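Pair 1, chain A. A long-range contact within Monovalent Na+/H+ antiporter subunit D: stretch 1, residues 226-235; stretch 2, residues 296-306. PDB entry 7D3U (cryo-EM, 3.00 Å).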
# COMPACT_ATOMS: atom_id res chain seq x y z
N VAL A 226 0.50 1.63 -11.71
CA VAL A 226 0.43 0.44 -10.88
C VAL A 226 -0.23 0.84 -9.57
O VAL A 226 0.43 1.22 -8.60
CB VAL A 226 1.81 -0.19 -10.67
CG1 VAL A 226 2.26 -0.86 -11.93
CG2 VAL A 226 2.84 0.87 -10.30
N HIS A 227 -1.55 0.75 -9.52
CA HIS A 227 -2.31 1.14 -8.34
C HIS A 227 -3.40 0.16 -7.95
O HIS A 227 -3.80 0.15 -6.78
CB HIS A 227 -2.96 2.52 -8.55
CG HIS A 227 -3.92 2.56 -9.69
ND1 HIS A 227 -5.21 2.06 -9.61
CD2 HIS A 227 -3.80 3.05 -10.95
CE1 HIS A 227 -5.82 2.23 -10.76
NE2 HIS A 227 -4.99 2.83 -11.59
N GLY A 228 -3.90 -0.66 -8.88
CA GLY A 228 -4.97 -1.58 -8.57
C GLY A 228 -4.62 -2.60 -7.50
O GLY A 228 -5.52 -3.14 -6.86
N TRP A 229 -3.33 -2.87 -7.30
CA TRP A 229 -2.94 -3.84 -6.29
C TRP A 229 -3.20 -3.32 -4.89
O TRP A 229 -3.39 -4.11 -3.96
CB TRP A 229 -1.48 -4.22 -6.47
CG TRP A 229 -0.51 -3.19 -6.00
CD1 TRP A 229 0.14 -2.26 -6.76
CD2 TRP A 229 -0.05 -2.98 -4.66
NE1 TRP A 229 0.96 -1.49 -5.98
CE2 TRP A 229 0.86 -1.91 -4.68
CE3 TRP A 229 -0.32 -3.61 -3.43
CZ2 TRP A 229 1.50 -1.45 -3.54
CZ3 TRP A 229 0.31 -3.14 -2.30
CH2 TRP A 229 1.21 -2.08 -2.36
N LEU A 230 -3.19 -2.00 -4.70
CA LEU A 230 -3.44 -1.43 -3.39
C LEU A 230 -4.92 -1.19 -3.13
O LEU A 230 -5.36 -1.28 -1.98
CB LEU A 230 -2.68 -0.11 -3.24
CG LEU A 230 -2.70 0.51 -1.84
CD1 LEU A 230 -1.39 1.23 -1.58
CD2 LEU A 230 -3.87 1.45 -1.69
N ALA A 231 -5.69 -0.88 -4.17
CA ALA A 231 -7.13 -0.72 -4.01
C ALA A 231 -7.84 -2.04 -3.82
O ALA A 231 -8.99 -2.06 -3.38
CB ALA A 231 -7.71 0.02 -5.22
N ARG A 232 -7.18 -3.16 -4.14
CA ARG A 232 -7.78 -4.48 -4.03
C ARG A 232 -7.11 -5.35 -2.97
O ARG A 232 -7.29 -6.57 -2.98
CB ARG A 232 -7.74 -5.19 -5.38
CG ARG A 232 -8.40 -4.41 -6.51
CD ARG A 232 -9.89 -4.28 -6.29
NE ARG A 232 -10.54 -5.58 -6.20
CZ ARG A 232 -11.83 -5.75 -5.95
NH1 ARG A 232 -12.34 -6.97 -5.89
NH2 ARG A 232 -12.61 -4.70 -5.75
N ALA A 233 -6.32 -4.76 -2.08
CA ALA A 233 -5.67 -5.54 -1.03
C ALA A 233 -5.93 -4.94 0.35
O ALA A 233 -6.01 -5.67 1.34
CB ALA A 233 -4.17 -5.64 -1.29
N TYR A 234 -6.06 -3.62 0.42
CA TYR A 234 -6.30 -2.96 1.69
C TYR A 234 -7.75 -3.11 2.16
O TYR A 234 -7.98 -3.29 3.36
CB TYR A 234 -5.92 -1.48 1.61
CG TYR A 234 -4.46 -1.21 1.89
CD1 TYR A 234 -3.47 -1.90 1.21
CD2 TYR A 234 -4.08 -0.27 2.84
CE1 TYR A 234 -2.14 -1.67 1.46
CE2 TYR A 234 -2.74 -0.03 3.09
CZ TYR A 234 -1.78 -0.73 2.40
OH TYR A 234 -0.45 -0.49 2.65
N PRO A 235 -8.75 -3.02 1.27
CA PRO A 235 -10.13 -3.29 1.73
C PRO A 235 -10.30 -4.65 2.37
O PRO A 235 -11.02 -4.78 3.36
CB PRO A 235 -10.95 -3.17 0.44
CG PRO A 235 -10.21 -2.19 -0.36
CD PRO A 235 -8.75 -2.44 -0.08
N PRO A 296 -17.25 1.44 2.06
CA PRO A 296 -16.61 2.51 2.84
C PRO A 296 -15.10 2.39 2.92
O PRO A 296 -14.39 3.37 2.69
CB PRO A 296 -17.28 2.38 4.22
CG PRO A 296 -17.74 0.97 4.28
CD PRO A 296 -18.14 0.61 2.89
N ARG A 297 -14.59 1.20 3.23
CA ARG A 297 -13.14 1.03 3.35
C ARG A 297 -12.47 0.81 2.00
O ARG A 297 -11.24 0.90 1.93
CB ARG A 297 -12.81 -0.13 4.28
CG ARG A 297 -11.56 0.10 5.11
CD ARG A 297 -11.60 -0.65 6.42
NE ARG A 297 -12.19 -1.98 6.25
CZ ARG A 297 -11.51 -3.05 5.84
NH1 ARG A 297 -10.22 -2.95 5.55
NH2 ARG A 297 -12.13 -4.21 5.72
N SER A 298 -13.22 0.53 0.95
CA SER A 298 -12.65 0.46 -0.39
C SER A 298 -12.54 1.82 -1.05
O SER A 298 -11.78 1.97 -2.01
CB SER A 298 -13.49 -0.47 -1.28
OG SER A 298 -13.42 -0.05 -2.63
N ILE A 299 -13.29 2.81 -0.56
CA ILE A 299 -13.13 4.18 -1.04
C ILE A 299 -11.82 4.77 -0.53
O ILE A 299 -11.09 5.44 -1.27
CB ILE A 299 -14.34 5.03 -0.61
CG1 ILE A 299 -15.51 4.81 -1.56
CG2 ILE A 299 -13.96 6.49 -0.52
CD1 ILE A 299 -16.78 5.51 -1.14
N LEU A 300 -11.51 4.52 0.75
CA LEU A 300 -10.31 5.08 1.35
C LEU A 300 -9.03 4.55 0.72
O LEU A 300 -8.01 5.24 0.76
CB LEU A 300 -10.31 4.81 2.85
CG LEU A 300 -11.55 5.30 3.60
CD1 LEU A 300 -11.49 4.89 5.06
CD2 LEU A 300 -11.68 6.80 3.47
N ALA A 301 -9.05 3.37 0.11
CA ALA A 301 -7.86 2.88 -0.58
C ALA A 301 -7.55 3.73 -1.81
O ALA A 301 -6.41 4.18 -2.00
CB ALA A 301 -8.05 1.41 -0.97
N PHE A 302 -8.55 3.95 -2.66
CA PHE A 302 -8.35 4.82 -3.81
C PHE A 302 -8.04 6.25 -3.37
O PHE A 302 -7.26 6.95 -4.04
CB PHE A 302 -9.58 4.80 -4.71
CG PHE A 302 -9.52 3.76 -5.78
CD1 PHE A 302 -8.59 3.84 -6.80
CD2 PHE A 302 -10.41 2.70 -5.78
CE1 PHE A 302 -8.54 2.89 -7.79
CE2 PHE A 302 -10.37 1.74 -6.77
CZ PHE A 302 -9.43 1.84 -7.78
N HIS A 303 -8.62 6.70 -2.26
CA HIS A 303 -8.27 8.01 -1.74
C HIS A 303 -6.82 8.06 -1.29
O HIS A 303 -6.14 9.08 -1.44
CB HIS A 303 -9.19 8.40 -0.59
CG HIS A 303 -10.41 9.14 -1.04
ND1 HIS A 303 -11.60 9.11 -0.34
CD2 HIS A 303 -10.63 9.93 -2.11
CE1 HIS A 303 -12.50 9.84 -0.97
NE2 HIS A 303 -11.94 10.36 -2.05
N MET A 304 -6.32 6.96 -0.72
CA MET A 304 -4.91 6.88 -0.36
C MET A 304 -4.04 6.95 -1.61
O MET A 304 -2.97 7.57 -1.59
CB MET A 304 -4.64 5.60 0.42
CG MET A 304 -3.27 5.56 1.07
SD MET A 304 -3.22 4.35 2.40
CE MET A 304 -4.06 2.99 1.61
N VAL A 305 -4.47 6.31 -2.69
CA VAL A 305 -3.74 6.41 -3.96
C VAL A 305 -3.68 7.86 -4.43
O VAL A 305 -2.63 8.37 -4.83
CB VAL A 305 -4.37 5.50 -5.02
CG1 VAL A 305 -3.80 5.81 -6.39
CG2 VAL A 305 -4.14 4.04 -4.68
N SER A 306 -4.82 8.55 -4.37
CA SER A 306 -4.86 9.94 -4.83
C SER A 306 -4.01 10.85 -3.95
O SER A 306 -3.31 11.73 -4.45
CB SER A 306 -6.30 10.44 -4.87
OG SER A 306 -6.71 10.92 -3.60

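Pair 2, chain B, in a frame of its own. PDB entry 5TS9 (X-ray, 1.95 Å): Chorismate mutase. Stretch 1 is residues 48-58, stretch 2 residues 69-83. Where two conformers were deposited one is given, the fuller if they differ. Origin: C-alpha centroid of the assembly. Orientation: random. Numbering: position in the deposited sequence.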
# COMPACT_ATOMS: atom_id res chain seq x y z
N ARG B 48 -9.15 -11.91 9.89
CA ARG B 48 -10.24 -11.13 9.32
C ARG B 48 -9.99 -10.78 7.85
O ARG B 48 -10.91 -10.86 7.04
CB ARG B 48 -10.46 -9.85 10.13
N GLU B 49 -8.75 -10.38 7.49
CA GLU B 49 -8.48 -10.07 6.09
C GLU B 49 -8.68 -11.30 5.20
O GLU B 49 -9.13 -11.17 4.05
CB GLU B 49 -7.07 -9.51 5.94
CG GLU B 49 -6.92 -8.06 6.42
CD GLU B 49 -5.48 -7.57 6.40
OE1 GLU B 49 -4.73 -7.90 5.46
OE2 GLU B 49 -5.11 -6.84 7.34
N ALA B 50 -8.34 -12.48 5.69
CA ALA B 50 -8.47 -13.65 4.83
C ALA B 50 -9.93 -14.00 4.59
O ALA B 50 -10.29 -14.43 3.48
CB ALA B 50 -7.71 -14.83 5.44
N GLN B 51 -10.79 -13.76 5.59
CA GLN B 51 -12.22 -13.98 5.43
C GLN B 51 -12.84 -12.96 4.49
O GLN B 51 -13.73 -13.30 3.70
CB GLN B 51 -12.91 -13.95 6.79
CG GLN B 51 -14.30 -14.52 6.75
CD GLN B 51 -14.28 -15.99 6.39
OE1 GLN B 51 -13.77 -16.81 7.15
NE2 GLN B 51 -14.82 -16.32 5.22
N VAL B 52 -12.39 -11.70 4.58
CA VAL B 52 -12.81 -10.68 3.62
C VAL B 52 -12.52 -11.14 2.20
O VAL B 52 -13.37 -11.05 1.31
CB VAL B 52 -12.10 -9.34 3.92
CG1 VAL B 52 -12.37 -8.34 2.80
CG2 VAL B 52 -12.54 -8.79 5.28
N ILE B 53 -11.31 -11.62 1.97
CA ILE B 53 -10.93 -11.97 0.61
C ILE B 53 -11.65 -13.25 0.17
O ILE B 53 -12.11 -13.35 -0.98
CB ILE B 53 -9.40 -12.07 0.51
CG1 ILE B 53 -8.82 -10.65 0.59
CG2 ILE B 53 -8.97 -12.72 -0.81
CD1 ILE B 53 -7.37 -10.60 1.09
N ALA B 54 -11.82 -14.21 1.08
CA ALA B 54 -12.52 -15.44 0.73
C ALA B 54 -14.00 -15.18 0.42
O ALA B 54 -14.57 -15.82 -0.48
CB ALA B 54 -12.39 -16.46 1.86
N ASN B 55 -14.64 -14.27 1.16
CA ASN B 55 -16.01 -13.88 0.85
C ASN B 55 -16.13 -13.35 -0.57
O ASN B 55 -17.04 -13.72 -1.32
CB ASN B 55 -16.49 -12.83 1.86
CG ASN B 55 -16.74 -13.43 3.25
OD1 ASN B 55 -16.67 -14.64 3.44
ND2 ASN B 55 -17.05 -12.57 4.21
N ALA B 56 -15.19 -12.48 -0.97
CA ALA B 56 -15.16 -11.99 -2.35
C ALA B 56 -15.07 -13.15 -3.33
O ALA B 56 -15.80 -13.20 -4.32
CB ALA B 56 -13.96 -11.03 -2.54
N ALA B 57 -14.20 -14.11 -3.04
CA ALA B 57 -14.06 -15.25 -3.94
C ALA B 57 -15.38 -16.00 -4.07
O ALA B 57 -15.77 -16.39 -5.18
CB ALA B 57 -12.95 -16.18 -3.45
N THR B 58 -16.09 -16.19 -2.95
CA THR B 58 -17.34 -16.95 -2.98
C THR B 58 -18.41 -16.26 -3.84
O THR B 58 -19.18 -16.93 -4.55
CB THR B 58 -17.86 -17.16 -1.56
OG1 THR B 58 -16.90 -17.92 -0.81
CG2 THR B 58 -19.19 -17.91 -1.57
N ASP B 69 -9.80 -13.48 -10.07
CA ASP B 69 -9.96 -12.05 -10.34
C ASP B 69 -10.45 -11.32 -9.09
O ASP B 69 -9.87 -10.31 -8.68
CB ASP B 69 -10.93 -11.86 -11.51
CG ASP B 69 -10.96 -10.42 -12.03
OD1 ASP B 69 -10.05 -9.62 -11.73
OD2 ASP B 69 -11.92 -10.09 -12.76
N ALA B 70 -11.53 -11.81 -8.48
CA ALA B 70 -12.07 -11.18 -7.28
C ALA B 70 -11.05 -11.15 -6.16
O ALA B 70 -10.96 -10.16 -5.42
CB ALA B 70 -13.33 -11.92 -6.83
N ILE B 71 -10.29 -12.23 -5.99
CA ILE B 71 -9.26 -12.26 -4.94
C ILE B 71 -8.24 -11.15 -5.16
O ILE B 71 -7.91 -10.40 -4.23
CB ILE B 71 -8.56 -13.64 -4.90
CG1 ILE B 71 -9.55 -14.71 -4.42
CG2 ILE B 71 -7.27 -13.56 -4.05
CD1 ILE B 71 -9.05 -16.09 -4.66
N ASN B 72 -7.74 -11.02 -6.39
CA ASN B 72 -6.78 -9.97 -6.69
C ASN B 72 -7.35 -8.60 -6.40
O ASN B 72 -6.68 -7.74 -5.81
CB ASN B 72 -6.35 -10.05 -8.16
CG ASN B 72 -5.51 -11.29 -8.45
OD1 ASN B 72 -5.00 -11.94 -7.53
ND2 ASN B 72 -5.35 -11.61 -9.72
N ILE B 73 -8.59 -8.36 -6.86
CA ILE B 73 -9.22 -7.05 -6.70
C ILE B 73 -9.40 -6.72 -5.22
O ILE B 73 -9.13 -5.60 -4.78
CB ILE B 73 -10.57 -7.00 -7.45
CG1 ILE B 73 -10.36 -7.01 -8.98
CG2 ILE B 73 -11.39 -5.77 -7.01
CD1 ILE B 73 -9.79 -5.71 -9.54
N PHE B 74 -9.88 -7.68 -4.44
CA PHE B 74 -10.15 -7.35 -3.05
C PHE B 74 -8.90 -7.41 -2.19
O PHE B 74 -8.83 -6.67 -1.20
CB PHE B 74 -11.30 -8.21 -2.52
CG PHE B 74 -12.64 -7.69 -2.96
CD1 PHE B 74 -13.14 -8.00 -4.23
CD2 PHE B 74 -13.37 -6.83 -2.15
CE1 PHE B 74 -14.36 -7.49 -4.66
CE2 PHE B 74 -14.59 -6.32 -2.56
CZ PHE B 74 -15.09 -6.65 -3.83
N SER B 75 -7.90 -8.22 -2.54
CA SER B 75 -6.59 -8.05 -1.90
C SER B 75 -6.09 -6.64 -2.13
O SER B 75 -5.60 -5.98 -1.20
CB SER B 75 -5.56 -9.05 -2.43
OG SER B 75 -6.05 -10.38 -2.39
N ASP B 76 -6.24 -6.13 -3.36
CA ASP B 76 -5.86 -4.75 -3.63
C ASP B 76 -6.66 -3.77 -2.79
O ASP B 76 -6.11 -2.78 -2.30
CB ASP B 76 -6.03 -4.44 -5.13
CG ASP B 76 -4.97 -5.13 -5.99
OD1 ASP B 76 -3.88 -5.49 -5.43
OD2 ASP B 76 -5.21 -5.31 -7.20
N GLN B 77 -7.97 -4.02 -2.60
CA GLN B 77 -8.79 -3.13 -1.79
C GLN B 77 -8.34 -3.11 -0.34
O GLN B 77 -8.34 -2.05 0.30
CB GLN B 77 -10.27 -3.55 -1.82
CG GLN B 77 -10.93 -3.57 -3.18
CD GLN B 77 -10.57 -2.39 -4.05
OE1 GLN B 77 -11.02 -1.26 -3.82
NE2 GLN B 77 -9.77 -2.63 -5.09
N VAL B 78 -8.00 -4.28 0.22
CA VAL B 78 -7.64 -4.26 1.63
C VAL B 78 -6.25 -3.65 1.83
O VAL B 78 -6.03 -2.94 2.81
CB VAL B 78 -7.75 -5.67 2.25
CG1 VAL B 78 -9.17 -6.17 2.15
CG2 VAL B 78 -6.80 -6.62 1.58
N GLU B 79 -5.33 -3.83 0.88
CA GLU B 79 -4.02 -3.19 1.01
C GLU B 79 -4.12 -1.67 0.87
O GLU B 79 -3.41 -0.93 1.55
CB GLU B 79 -3.04 -3.74 -0.04
CG GLU B 79 -2.69 -5.20 0.14
CD GLU B 79 -1.98 -5.46 1.45
OE1 GLU B 79 -1.17 -4.61 1.87
OE2 GLU B 79 -2.23 -6.52 2.06
N ALA B 80 -4.97 -1.18 -0.03
CA ALA B 80 -5.11 0.27 -0.13
C ALA B 80 -5.71 0.83 1.15
O ALA B 80 -5.30 1.90 1.63
CB ALA B 80 -5.99 0.64 -1.34
N ASN B 81 -6.65 0.10 1.74
CA ASN B 81 -7.27 0.54 2.98
C ASN B 81 -6.24 0.59 4.11
O ASN B 81 -6.19 1.56 4.88
CB ASN B 81 -8.43 -0.40 3.31
CG ASN B 81 -9.59 0.33 3.99
OD1 ASN B 81 -9.57 0.55 5.21
ND2 ASN B 81 -10.59 0.71 3.21
N LYS B 82 -5.40 -0.44 4.23
CA LYS B 82 -4.34 -0.40 5.24
C LYS B 82 -3.34 0.73 4.98
O LYS B 82 -2.86 1.36 5.92
CB LYS B 82 -3.62 -1.75 5.31
CG LYS B 82 -4.58 -2.91 5.64
CD LYS B 82 -3.85 -4.22 5.95
CE LYS B 82 -3.18 -4.76 4.70
NZ LYS B 82 -2.52 -6.09 5.01
N GLU B 83 -3.01 1.00 3.71
CA GLU B 83 -2.13 2.13 3.38
C GLU B 83 -2.63 3.42 4.02
O GLU B 83 -1.86 4.19 4.62
CB GLU B 83 -2.06 2.30 1.86
CG GLU B 83 -1.30 3.51 1.39
CD GLU B 83 -1.11 3.56 -0.13
OE1 GLU B 83 -0.42 4.47 -0.62
OE2 GLU B 83 -1.65 2.69 -0.84

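Pair 1 and pair 2 share a backbone arrangement in which one segment runs against a helix in roughly the opposite direction; over 14 central residues they superpose to 0.6 Å. In pair 2 both stretches are helical, their axes approaching to 8.1 Å at 144°. In pair 1 the first stretch is helical only from G228(A) to A231(A), yet its backbone follows the same path, and the second stretch is helical throughout.

The center of the first stretch shows the clearest exchange of bulk. A231(A) matches I53(B), while F302(A) matches S75(B). In pair 1 the large residue belongs to the second stretch: the F302(A) ring reaches back so that A231(A) CB lies over its face, 3.6 Å from the ring centroid. The small methyl allows close approach, and the CA atoms of A231(A) and A301(A) are 5.0 Å apart. In pair 2 the large residue belongs to the first stretch. I53(B) enters a hole among I71(B), F74(B), S75(B) and V78(B), and its CD1 comes 3.7 Å from S75(B) OG. Serine suits this wall because it is small and its hydroxyl is already bonded to its own helix, S75(B) OG to I71(B) O at 2.6 Å.

A second exchange involves Y234(A), matched to A56(B), and A301(A), matched to F74(B). The aromatic ring lies on the first stretch in pair 1 and on the second in pair 2. Y234(A) CB is 4.4 Å from A301(A) CB, and its ring extends to M304(A), CD2 to CE 3.5 Å. In pair 2 the methyl of A56(B) sits over the F74(B) ring face, CB to CD1 3.6 Å.

L230(A) and V52(B) are both branched aliphatics, as are V305(A) and V78(B), so both pairs have an apolar contact here: L230(A) CD2 to V305(A) CG2 is 4.0 Å, and V52(B) CG1 to V78(B) CG1 is 3.9 Å. The longer leucine also reaches M304(A), CD2 to CE 3.6 Å.

At the start of the first stretch, H227(A) matches E49(B). H227(A), an N-cap residue, packs its CB 4.0 Å from V305(A) CG1. In pair 2, E49(B) extends to K82(B), and K82(B) NZ donates to E49(B) OE1 at 2.9 Å in a salt bridge suited to a partly exposed glutamate.

Toward the other end, R297(A) matches A70(B). The long arginine brings NH2 to 2.7 Å from P235(A) O, whereas the short alanine lets A70(B) CB rest 3.7 Å from A56(B) O. Nearby, S298(A) matches I71(B): S298(A) packs against the proline, S298(A) CB to P235(A) CG 3.8 Å, while I71(B) supplies CG2 at 3.8 Å from I53(B) CG2.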